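CT296 (Chlamydia trachomatis, PDB 3QH6) is of unknown function but resembles Fe(II) 2-oxoglutarate-dependent enzymes in structure, and may likewise be an iron-binding protein. Local coordinates at residues Arg13-His18 with Glu83-Ser88; Gly25-Ser30 with Val113-Ser118; Pro66-Ile71 with Val90-Asp95; Leu126-Glu131 with Ile147-Ser152. All coordinates share one frame; numbering follows the deposited sequence.

How the contacts relate
From the N terminus, helix 9-18, residues 25-30 and helix 66-75 each supply the first half of a contact before any contact closes. Contact 1 then closes at residues 83-88, joining helices 9-18 and 77-85, and contact 3 at 90-95, laying helix 66-75 beside strand 91-98. Contact 2 closes at 113-118 and so encloses contact 3, while contact 1 crosses both. Contact 4 follows in series, linking strands 125-128 and 145-151. Strand 111-116 of contact 2 lies between those two strands, and strand 91-98 of contact 3 pairs with 145-151. Contact 1 touches contact 4 through Leu84 and Phe127, bringing helix 77-85 against strand 125-128.

Contact 1 (Arg13-His18 with Glu83-Ser88); sequences RYFQNH and ELTHRS
Phe15 turns one face of its ring to Leu84, whose CB sits 4.1 Å from the ring centroid and 17° off the normal, a CH-pi contact displaced toward the ring's rim. The two side chains run obliquely to each other: beyond the face contact, Leu84 CD2 reaches back along the aromatic side chain to lie 3.7 Å from Phe15 CB. With chi1 of 180°, the phenyl group is trans to its own amide nitrogen and extends from helix 9-18 across to the last turn of helix 77-85. Thr85 adds its methyl, CG2, 4.1 Å from Phe15 CE1, while its hydroxyl is held within its own helix by the carbonyl of Ala81.

That last turn finishes in a Schellman motif, with His86 taking a positive phi as the chain leaves the helix. On the solvent side, Gln16 stretches beyond CG toward the same turn. A single water joins the helices there, donating to Gln16 OE1 at 2.9 Å and to Leu84 O at 2.6 Å. The Gln16 amide and the His86 imidazole stand nearly perpendicular, their planes 87° apart, and Gln16 OE1 comes no nearer than 3.9 Å to His86 NE2. Inward, Phe15 also touches Ile21 of strand 20-23, and Leu84 CD1 packs against the ring of Phe127 on strand 125-128.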
# COMPACT_ATOMS: atom_id res chain seq x y z
N ARG A 13 12.49 -8.73 10.54
CA ARG A 13 12.96 -8.27 11.84
C ARG A 13 12.71 -6.81 12.01
O ARG A 13 12.36 -6.38 13.09
CB ARG A 13 14.46 -8.57 12.00
CG ARG A 13 14.73 -10.05 12.12
CD ARG A 13 16.23 -10.39 12.17
NE ARG A 13 16.40 -11.73 12.70
CZ ARG A 13 17.52 -12.44 12.65
NH1 ARG A 13 18.60 -11.95 12.05
NH2 ARG A 13 17.56 -13.66 13.18
N TYR A 14 12.87 -6.03 10.94
CA TYR A 14 12.61 -4.59 11.04
C TYR A 14 11.11 -4.37 11.36
O TYR A 14 10.76 -3.58 12.24
CB TYR A 14 12.99 -3.87 9.74
CG TYR A 14 13.03 -2.35 9.89
CD1 TYR A 14 14.19 -1.71 10.28
CD2 TYR A 14 11.88 -1.58 9.69
CE1 TYR A 14 14.24 -0.35 10.43
CE2 TYR A 14 11.92 -0.19 9.85
CZ TYR A 14 13.11 0.41 10.22
OH TYR A 14 13.18 1.78 10.39
N PHE A 15 10.24 -5.09 10.65
CA PHE A 15 8.79 -4.94 10.85
C PHE A 15 8.39 -5.38 12.28
O PHE A 15 7.54 -4.75 12.96
CB PHE A 15 8.05 -5.74 9.78
CG PHE A 15 6.56 -5.65 9.91
CD1 PHE A 15 5.87 -6.62 10.58
CD2 PHE A 15 5.88 -4.57 9.39
CE1 PHE A 15 4.48 -6.53 10.71
CE2 PHE A 15 4.49 -4.47 9.52
CZ PHE A 15 3.80 -5.44 10.18
N GLN A 16 9.02 -6.46 12.75
CA GLN A 16 8.77 -6.94 14.11
C GLN A 16 9.19 -5.93 15.17
O GLN A 16 8.53 -5.74 16.20
CB GLN A 16 9.51 -8.27 14.31
CG GLN A 16 8.78 -9.41 13.58
CD GLN A 16 9.69 -10.58 13.20
OE1 GLN A 16 9.31 -11.42 12.39
NE2 GLN A 16 10.86 -10.65 13.81
N ASN A 17 10.31 -5.26 14.91
CA ASN A 17 10.87 -4.35 15.88
C ASN A 17 10.12 -3.03 15.94
O ASN A 17 9.92 -2.49 17.03
CB ASN A 17 12.35 -4.13 15.55
CG ASN A 17 13.06 -3.34 16.58
OD1 ASN A 17 13.78 -2.39 16.26
ND2 ASN A 17 12.86 -3.70 17.85
N HIS A 18 9.66 -2.55 14.80
CA HIS A 18 9.09 -1.20 14.66
C HIS A 18 7.59 -1.17 14.38
O HIS A 18 6.95 -0.14 14.64
CB HIS A 18 9.80 -0.44 13.54
CG HIS A 18 11.26 -0.26 13.78
ND1 HIS A 18 11.76 0.71 14.62
CD2 HIS A 18 12.33 -0.97 13.36
CE1 HIS A 18 13.08 0.62 14.68
NE2 HIS A 18 13.45 -0.40 13.92
N GLU A 83 2.84 -12.60 5.24
CA GLU A 83 4.15 -13.09 5.69
C GLU A 83 4.74 -12.24 6.85
O GLU A 83 5.26 -12.78 7.82
CB GLU A 83 5.14 -13.10 4.49
CG GLU A 83 6.46 -13.74 4.82
CD GLU A 83 7.28 -14.06 3.57
OE1 GLU A 83 6.83 -13.72 2.45
OE2 GLU A 83 8.38 -14.65 3.73
N LEU A 84 4.65 -10.93 6.72
CA LEU A 84 5.14 -9.99 7.73
C LEU A 84 4.38 -10.12 9.05
O LEU A 84 4.97 -9.95 10.12
CB LEU A 84 5.00 -8.55 7.24
CG LEU A 84 6.04 -8.14 6.20
CD1 LEU A 84 5.61 -6.87 5.46
CD2 LEU A 84 7.46 -7.99 6.87
N THR A 85 3.08 -10.43 8.95
CA THR A 85 2.21 -10.47 10.13
C THR A 85 2.01 -11.89 10.67
O THR A 85 1.31 -12.07 11.67
CB THR A 85 0.85 -9.84 9.85
OG1 THR A 85 0.18 -10.50 8.75
CG2 THR A 85 1.03 -8.39 9.51
N HIS A 86 2.68 -12.86 10.07
CA HIS A 86 2.49 -14.28 10.44
C HIS A 86 1.04 -14.74 10.42
O HIS A 86 0.59 -15.47 11.30
CB HIS A 86 3.09 -14.59 11.81
CG HIS A 86 4.59 -14.53 11.83
ND1 HIS A 86 5.34 -15.11 12.83
CD2 HIS A 86 5.47 -13.95 10.98
CE1 HIS A 86 6.63 -14.89 12.59
NE2 HIS A 86 6.73 -14.19 11.48
N ARG A 87 0.31 -14.33 9.38
CA ARG A 87 -1.06 -14.75 9.15
C ARG A 87 -1.09 -15.78 8.04
O ARG A 87 -0.25 -15.72 7.14
CB ARG A 87 -1.90 -13.54 8.73
CG ARG A 87 -2.11 -12.52 9.83
CD ARG A 87 -2.44 -13.19 11.15
NE ARG A 87 -3.09 -12.28 12.08
CZ ARG A 87 -2.88 -12.27 13.40
NH1 ARG A 87 -2.02 -13.12 13.94
NH2 ARG A 87 -3.53 -11.40 14.16
N SER A 88 -2.03 -16.73 8.09
CA SER A 88 -2.21 -17.72 7.03
C SER A 88 -2.44 -17.00 5.73
O SER A 88 -1.78 -17.26 4.72
CB SER A 88 -3.43 -18.61 7.30
OG SER A 88 -3.18 -19.48 8.37
O HOH W 1 7.53 -10.59 10.27

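Contact 2 (Gly25-Ser30 with Val113-Ser118); sequences GLAPVS and VLLCLS
Leu115, on strand 111-116, meets Ala27 with both methyls of its forked side chain. Leu115 CD1 lies 3.7 Å from Ala27 CB and Leu115 CD2 follows at 4.1 Å from Ala27 CB, so the single carbon of alanine rests against both branches. The fork gets there because chi1 of -177° swings CG to the far side from the backbone N, which carries the end of the chain nearer to residues 25-30 than its first bond suggests. Its second branch also serves another neighbour: Leu115 CD2 packs against CG2 of Ile71 on helix 66-75.

Leu26 is the second large contributor. Its CD2 comes 4.3 Å from Val113 CG1, a looser touch than the one made by Ala27. Leu26 and Val113 both also touch Phe127 of strand 125-128, with Val113 CG2 packing against the Phe127 ring at CD2. Ala27 in turn reaches Cys32 of helix 29-42, whose start is marked by Pro28 at the N-cap position. The loop thus crosses one side of the sheet just before that helix begins. Its backbone is tied there by a backbone hydrogen bond between Ala27 and Gly123, and Gly123 also bonds Cys116 at the end of the strand.

Every atom that touches across the two segments is an aliphatic carbon, and no hydrogen bond passes between them. Cohesion therefore comes from shape and exclusion of water, while the backbone hydrogen bonds of Ala27 and Cys116 to Gly123 probably help to fix the loop's position.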
# COMPACT_ATOMS: atom_id res chain seq x y z
N GLY A 25 10.51 1.12 -4.43
CA GLY A 25 10.19 0.32 -5.62
C GLY A 25 9.36 -0.92 -5.34
O GLY A 25 9.59 -1.98 -5.91
N LEU A 26 8.38 -0.80 -4.46
CA LEU A 26 7.52 -1.92 -4.10
C LEU A 26 6.65 -2.34 -5.29
O LEU A 26 6.49 -3.53 -5.55
CB LEU A 26 6.65 -1.55 -2.90
CG LEU A 26 5.75 -2.64 -2.29
CD1 LEU A 26 6.57 -3.84 -1.85
CD2 LEU A 26 4.97 -2.08 -1.10
N ALA A 27 6.11 -1.36 -6.00
CA ALA A 27 5.20 -1.59 -7.11
C ALA A 27 5.74 -0.85 -8.34
O ALA A 27 6.33 0.22 -8.19
CB ALA A 27 3.82 -1.08 -6.76
N PRO A 28 5.56 -1.42 -9.56
CA PRO A 28 6.06 -0.80 -10.78
C PRO A 28 5.51 0.61 -10.93
O PRO A 28 4.31 0.82 -10.81
CB PRO A 28 5.51 -1.69 -11.90
CG PRO A 28 5.22 -3.01 -11.25
CD PRO A 28 4.79 -2.65 -9.85
N VAL A 29 6.40 1.55 -11.20
CA VAL A 29 6.00 2.96 -11.27
C VAL A 29 4.96 3.23 -12.35
O VAL A 29 4.11 4.11 -12.18
CB VAL A 29 7.24 3.85 -11.47
CG1 VAL A 29 6.83 5.24 -12.00
CG2 VAL A 29 8.03 3.94 -10.17
N SER A 30 5.01 2.49 -13.46
CA SER A 30 4.07 2.69 -14.57
C SER A 30 2.66 2.22 -14.24
O SER A 30 1.68 2.83 -14.63
CB SER A 30 4.57 1.97 -15.83
OG SER A 30 5.01 0.65 -15.52
N VAL A 113 -1.21 -1.17 3.78
CA VAL A 113 -0.10 -0.79 2.92
C VAL A 113 -0.41 0.56 2.34
O VAL A 113 -1.48 0.76 1.76
CB VAL A 113 0.12 -1.80 1.78
CG1 VAL A 113 1.17 -1.25 0.76
CG2 VAL A 113 0.56 -3.13 2.35
N LEU A 114 0.51 1.50 2.49
CA LEU A 114 0.35 2.80 1.86
C LEU A 114 1.21 2.73 0.62
O LEU A 114 2.40 2.50 0.71
CB LEU A 114 0.83 3.92 2.81
CG LEU A 114 0.80 5.39 2.35
CD1 LEU A 114 1.69 5.62 1.13
CD2 LEU A 114 -0.59 5.81 2.06
N LEU A 115 0.61 2.88 -0.55
CA LEU A 115 1.39 2.84 -1.79
C LEU A 115 1.36 4.21 -2.44
O LEU A 115 0.30 4.73 -2.72
CB LEU A 115 0.78 1.79 -2.70
CG LEU A 115 1.44 1.51 -4.04
CD1 LEU A 115 2.88 0.99 -3.90
CD2 LEU A 115 0.58 0.49 -4.71
N CYS A 116 2.52 4.81 -2.66
CA CYS A 116 2.55 6.13 -3.28
C CYS A 116 2.36 5.99 -4.81
O CYS A 116 2.99 5.11 -5.44
CB CYS A 116 3.83 6.85 -2.90
SG CYS A 116 3.94 8.49 -3.64
N LEU A 117 1.48 6.81 -5.40
CA LEU A 117 1.04 6.62 -6.80
C LEU A 117 1.77 7.56 -7.77
O LEU A 117 1.82 7.28 -8.97
CB LEU A 117 -0.48 6.82 -6.96
CG LEU A 117 -1.39 5.80 -6.28
CD1 LEU A 117 -2.85 6.06 -6.63
CD2 LEU A 117 -1.00 4.36 -6.66
N SER A 118 2.29 8.68 -7.27
CA SER A 118 2.88 9.68 -8.15
C SER A 118 4.00 10.48 -7.50
O SER A 118 4.23 10.40 -6.28
CB SER A 118 1.79 10.64 -8.63
OG SER A 118 1.32 11.45 -7.56

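Contact 3 (Pro66-Ile71 with Val90-Asp95); sequences PGVQMI and VALVRD
Apolar contact between helix and strand centres on Val68 and Leu92, with Val68 CG1 3.9 Å from Leu92 CD2 and the two side chains crossing at about a right angle. Val68 presents CG1 because that methyl lies opposite the backbone N across the CA-CB bond (chi1 -179°). Both residues also touch Leu148 on the neighbouring strand 145-151, which continues the hydrophobic surface inward.

A second, mixed kind of contact comes from Gln69. Its chain bends at chi2 (-81°) and brings the amide against Leu92, with Gln69 CD 3.8 Å from Leu92 CD2.

The polar part is carried by two waters. One donates to Gln69 OE1 at 3.2 Å and accepts from Leu92 N at 2.9 Å; the other accepts from Gln69 NE2 at 3.0 Å and donates to Leu92 O at 2.8 Å. One amide thus serves both backbone groups of a single residue, using its carbonyl end for the N-H and its amino end for the C=O. Asp95 only brushes Val68 CG1 with OD2; its carboxylate is bonded to His62 ND1 and Val61 N.

The axes of 66-71 and 91-95 approach to 10.5 Å at 143°, so these segments run roughly antiparallel where helix 66-75 packs on strand 91-98, an outermost strand within this chain. This is helix-on-sheet packing at the sheet's margin, in a family assigned to the cupin clan.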
# COMPACT_ATOMS: atom_id res chain seq x y z
N PRO A 66 -10.21 -1.94 -11.89
CA PRO A 66 -9.56 -3.24 -11.69
C PRO A 66 -8.08 -3.07 -11.32
O PRO A 66 -7.49 -4.01 -10.78
CB PRO A 66 -9.73 -3.92 -13.05
CG PRO A 66 -9.74 -2.79 -14.01
CD PRO A 66 -10.52 -1.71 -13.30
N GLY A 67 -7.52 -1.90 -11.58
CA GLY A 67 -6.10 -1.66 -11.34
C GLY A 67 -5.68 -1.84 -9.89
O GLY A 67 -4.52 -2.16 -9.63
N VAL A 68 -6.60 -1.65 -8.94
CA VAL A 68 -6.23 -1.79 -7.54
C VAL A 68 -5.95 -3.23 -7.23
O VAL A 68 -4.88 -3.56 -6.77
CB VAL A 68 -7.31 -1.29 -6.57
CG1 VAL A 68 -6.79 -1.46 -5.11
CG2 VAL A 68 -7.65 0.14 -6.88
N GLN A 69 -6.89 -4.13 -7.50
CA GLN A 69 -6.63 -5.51 -7.14
C GLN A 69 -5.54 -6.05 -8.03
O GLN A 69 -4.88 -6.98 -7.66
CB GLN A 69 -7.89 -6.41 -7.26
CG GLN A 69 -8.89 -6.26 -6.09
CD GLN A 69 -8.50 -7.07 -4.83
OE1 GLN A 69 -7.32 -7.29 -4.53
NE2 GLN A 69 -9.51 -7.49 -4.08
N MET A 70 -5.40 -5.52 -9.24
CA MET A 70 -4.34 -6.03 -10.13
C MET A 70 -2.96 -5.75 -9.54
O MET A 70 -2.09 -6.60 -9.57
CB MET A 70 -4.45 -5.44 -11.52
CG MET A 70 -5.53 -6.14 -12.35
SD MET A 70 -5.82 -5.23 -13.85
CE MET A 70 -4.25 -5.56 -14.71
N ILE A 71 -2.79 -4.56 -8.98
CA ILE A 71 -1.53 -4.24 -8.30
C ILE A 71 -1.36 -5.11 -7.07
O ILE A 71 -0.29 -5.64 -6.81
CB ILE A 71 -1.46 -2.76 -7.93
CG1 ILE A 71 -1.22 -1.93 -9.20
CG2 ILE A 71 -0.31 -2.53 -6.92
CD1 ILE A 71 -0.91 -0.48 -8.95
N VAL A 90 -4.38 -13.10 4.12
CA VAL A 90 -5.14 -11.88 4.27
C VAL A 90 -5.67 -11.52 2.89
O VAL A 90 -5.20 -12.06 1.86
CB VAL A 90 -4.27 -10.74 4.82
CG1 VAL A 90 -3.56 -11.17 6.11
CG2 VAL A 90 -3.28 -10.27 3.75
N ALA A 91 -6.63 -10.60 2.85
CA ALA A 91 -7.21 -10.13 1.58
C ALA A 91 -7.54 -8.66 1.69
O ALA A 91 -7.75 -8.16 2.77
CB ALA A 91 -8.48 -10.93 1.24
N LEU A 92 -7.58 -7.96 0.56
CA LEU A 92 -7.95 -6.55 0.56
C LEU A 92 -9.42 -6.41 0.94
O LEU A 92 -10.27 -7.04 0.32
CB LEU A 92 -7.71 -5.96 -0.84
CG LEU A 92 -8.03 -4.48 -0.98
CD1 LEU A 92 -7.02 -3.64 -0.26
CD2 LEU A 92 -8.08 -4.06 -2.48
N VAL A 93 -9.73 -5.58 1.94
CA VAL A 93 -11.11 -5.40 2.41
C VAL A 93 -11.58 -3.94 2.25
O VAL A 93 -12.77 -3.68 2.11
CB VAL A 93 -11.30 -5.87 3.88
CG1 VAL A 93 -11.13 -7.39 3.96
CG2 VAL A 93 -10.34 -5.12 4.87
N ARG A 94 -10.65 -2.99 2.30
CA ARG A 94 -11.02 -1.58 2.20
C ARG A 94 -9.88 -0.82 1.57
O ARG A 94 -8.74 -1.26 1.66
CB ARG A 94 -11.27 -0.99 3.61
CG ARG A 94 -12.54 -1.52 4.28
CD ARG A 94 -12.72 -0.89 5.69
NE ARG A 94 -11.71 -1.37 6.63
CZ ARG A 94 -11.75 -2.56 7.22
NH1 ARG A 94 -12.74 -3.39 6.93
NH2 ARG A 94 -10.81 -2.94 8.07
N ASP A 95 -10.16 0.32 0.94
CA ASP A 95 -9.07 1.17 0.50
C ASP A 95 -9.47 2.65 0.52
O ASP A 95 -10.63 2.98 0.70
CB ASP A 95 -8.57 0.71 -0.87
CG ASP A 95 -9.45 1.14 -1.99
OD1 ASP A 95 -9.82 2.34 -2.02
OD2 ASP A 95 -9.79 0.28 -2.82
O HOH W 2 -6.75 -9.13 -2.01
O HOH W 3 -10.23 -9.07 -1.62

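Contact 4 (Leu126-Glu131 with Ile147-Ser152); sequences LFFSGE and ILRFSS
Phe128 and Ile147 meet with the methyl at the rim of the ring: CD1 of Ile147 lies near the ring plane, 3.3 Å from Phe128 CZ, and the side chains cross at about a right angle. The approach is short and Ile147 is modelled in two conformers, so its exact closeness is doubtful. Arg149 reaches the same end of the ring, NH1 standing 4.2 Å from Phe128 CZ with the guanidinium and ring planes 65° apart. Its chain folds back at chi2 (-63°), which brings the guanidinium over Ile147; in the conformer described, CG1 of Ile147 sits over the centre of that plane.

One step out, a water links the two segments, donating to Gly130 O at 2.7 Å and accepting from Arg149 NH1 at 3.0 Å. Gly130 O and this water both lie in the plane of the Phe128 ring, at its edge. Gly130 lies in the turn that follows strand 125-128.

Further out, the arginine is fixed by Ser112 OG at NH1 and by Leu105 O at NH2, with a long, weak ion pair from NE to Asp107. These bonds probably hold the guanidinium in place within a buried setting. Phe128 is steadied by an edge-to-face contact with Tyr132.

Strands 125-128 and 145-151 are not direct neighbours: strand 111-116 lies between them, antiparallel to each, and Ser112 touches both Phe128 and Ile147. The side chains therefore bridge alternate strands over one surface of an antiparallel sheet, consistent with the cupin-like fold of Fe(II) 2-oxoglutarate-dependent enzymes.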
# COMPACT_ATOMS: atom_id res chain seq x y z
N LEU A 126 4.59 1.42 2.17
CA LEU A 126 4.83 1.25 3.60
C LEU A 126 3.87 0.21 4.14
O LEU A 126 2.65 0.40 4.00
CB LEU A 126 4.63 2.61 4.33
CG LEU A 126 4.73 2.65 5.87
CD1 LEU A 126 6.16 2.36 6.34
CD2 LEU A 126 4.27 4.00 6.43
N PHE A 127 4.37 -0.90 4.69
CA PHE A 127 3.50 -1.84 5.39
C PHE A 127 3.47 -1.37 6.85
O PHE A 127 4.51 -1.07 7.40
CB PHE A 127 4.04 -3.25 5.42
CG PHE A 127 4.07 -3.94 4.07
CD1 PHE A 127 5.11 -3.68 3.17
CD2 PHE A 127 3.08 -4.87 3.73
CE1 PHE A 127 5.17 -4.35 1.94
CE2 PHE A 127 3.13 -5.54 2.48
CZ PHE A 127 4.16 -5.27 1.59
N PHE A 128 2.31 -1.37 7.49
CA PHE A 128 2.26 -0.99 8.89
C PHE A 128 0.99 -1.51 9.53
O PHE A 128 0.05 -1.87 8.83
CB PHE A 128 2.29 0.56 9.04
CG PHE A 128 1.06 1.27 8.47
CD1 PHE A 128 0.02 1.68 9.30
CD2 PHE A 128 0.97 1.56 7.10
CE1 PHE A 128 -1.09 2.33 8.79
CE2 PHE A 128 -0.14 2.20 6.57
CZ PHE A 128 -1.18 2.59 7.41
N SER A 129 0.92 -1.52 10.86
CA SER A 129 -0.36 -1.82 11.47
C SER A 129 -0.72 -0.72 12.44
O SER A 129 0.12 0.01 12.89
CB SER A 129 -0.38 -3.21 12.11
OG SER A 129 0.13 -3.22 13.40
N GLY A 130 -2.00 -0.60 12.73
CA GLY A 130 -2.46 0.48 13.61
C GLY A 130 -2.45 1.84 12.94
O GLY A 130 -2.65 1.96 11.74
N GLU A 131 -2.22 2.89 13.71
CA GLU A 131 -2.20 4.27 13.18
C GLU A 131 -1.03 4.49 12.20
O GLU A 131 0.03 3.90 12.37
CB GLU A 131 -2.10 5.27 14.34
CG GLU A 131 -3.22 5.05 15.39
CD GLU A 131 -3.95 6.32 15.76
OE1 GLU A 131 -3.38 7.41 15.54
OE2 GLU A 131 -5.09 6.23 16.28
N ILE A 147 -4.24 3.93 0.37
CA ILE A 147 -4.05 3.10 1.53
C ILE A 147 -4.90 1.86 1.32
O ILE A 147 -6.06 1.94 0.94
CB ILE A 147 -4.42 3.82 2.86
CG1 ILE A 147 -4.19 2.87 4.03
CG2 ILE A 147 -5.86 4.35 2.84
CD1 ILE A 147 -2.73 2.89 4.51
N LEU A 148 -4.29 0.71 1.56
CA LEU A 148 -4.91 -0.59 1.29
C LEU A 148 -5.01 -1.29 2.62
O LEU A 148 -4.01 -1.40 3.31
CB LEU A 148 -3.98 -1.40 0.37
CG LEU A 148 -3.70 -0.74 -0.99
CD1 LEU A 148 -2.56 -1.46 -1.69
CD2 LEU A 148 -4.97 -0.74 -1.83
N ARG A 149 -6.20 -1.77 2.98
CA ARG A 149 -6.38 -2.42 4.25
C ARG A 149 -6.51 -3.91 4.05
O ARG A 149 -7.42 -4.36 3.36
CB ARG A 149 -7.65 -1.88 4.94
CG ARG A 149 -7.78 -0.36 4.99
CD ARG A 149 -6.65 0.27 5.81
NE ARG A 149 -6.96 1.68 6.06
CZ ARG A 149 -6.30 2.46 6.90
NH1 ARG A 149 -5.28 1.97 7.58
NH2 ARG A 149 -6.69 3.73 7.07
N PHE A 150 -5.72 -4.71 4.77
CA PHE A 150 -5.76 -6.16 4.55
C PHE A 150 -6.22 -6.88 5.81
O PHE A 150 -5.74 -6.58 6.88
CB PHE A 150 -4.38 -6.71 4.15
CG PHE A 150 -3.91 -6.24 2.81
CD1 PHE A 150 -4.24 -6.94 1.65
CD2 PHE A 150 -3.18 -5.07 2.68
CE1 PHE A 150 -3.82 -6.47 0.38
CE2 PHE A 150 -2.77 -4.63 1.42
CZ PHE A 150 -3.10 -5.32 0.29
N SER A 151 -7.13 -7.84 5.66
CA SER A 151 -7.71 -8.50 6.85
C SER A 151 -7.67 -10.02 6.70
O SER A 151 -7.86 -10.57 5.59
CB SER A 151 -9.16 -8.02 7.08
OG SER A 151 -9.74 -8.65 8.23
N SER A 152 -7.39 -10.71 7.80
CA SER A 152 -7.42 -12.17 7.83
C SER A 152 -8.84 -12.63 8.19
O SER A 152 -9.11 -13.83 8.28
CB SER A 152 -6.43 -12.70 8.87
OG SER A 152 -6.82 -12.30 10.19
O HOH W 4 -4.25 3.38 10.03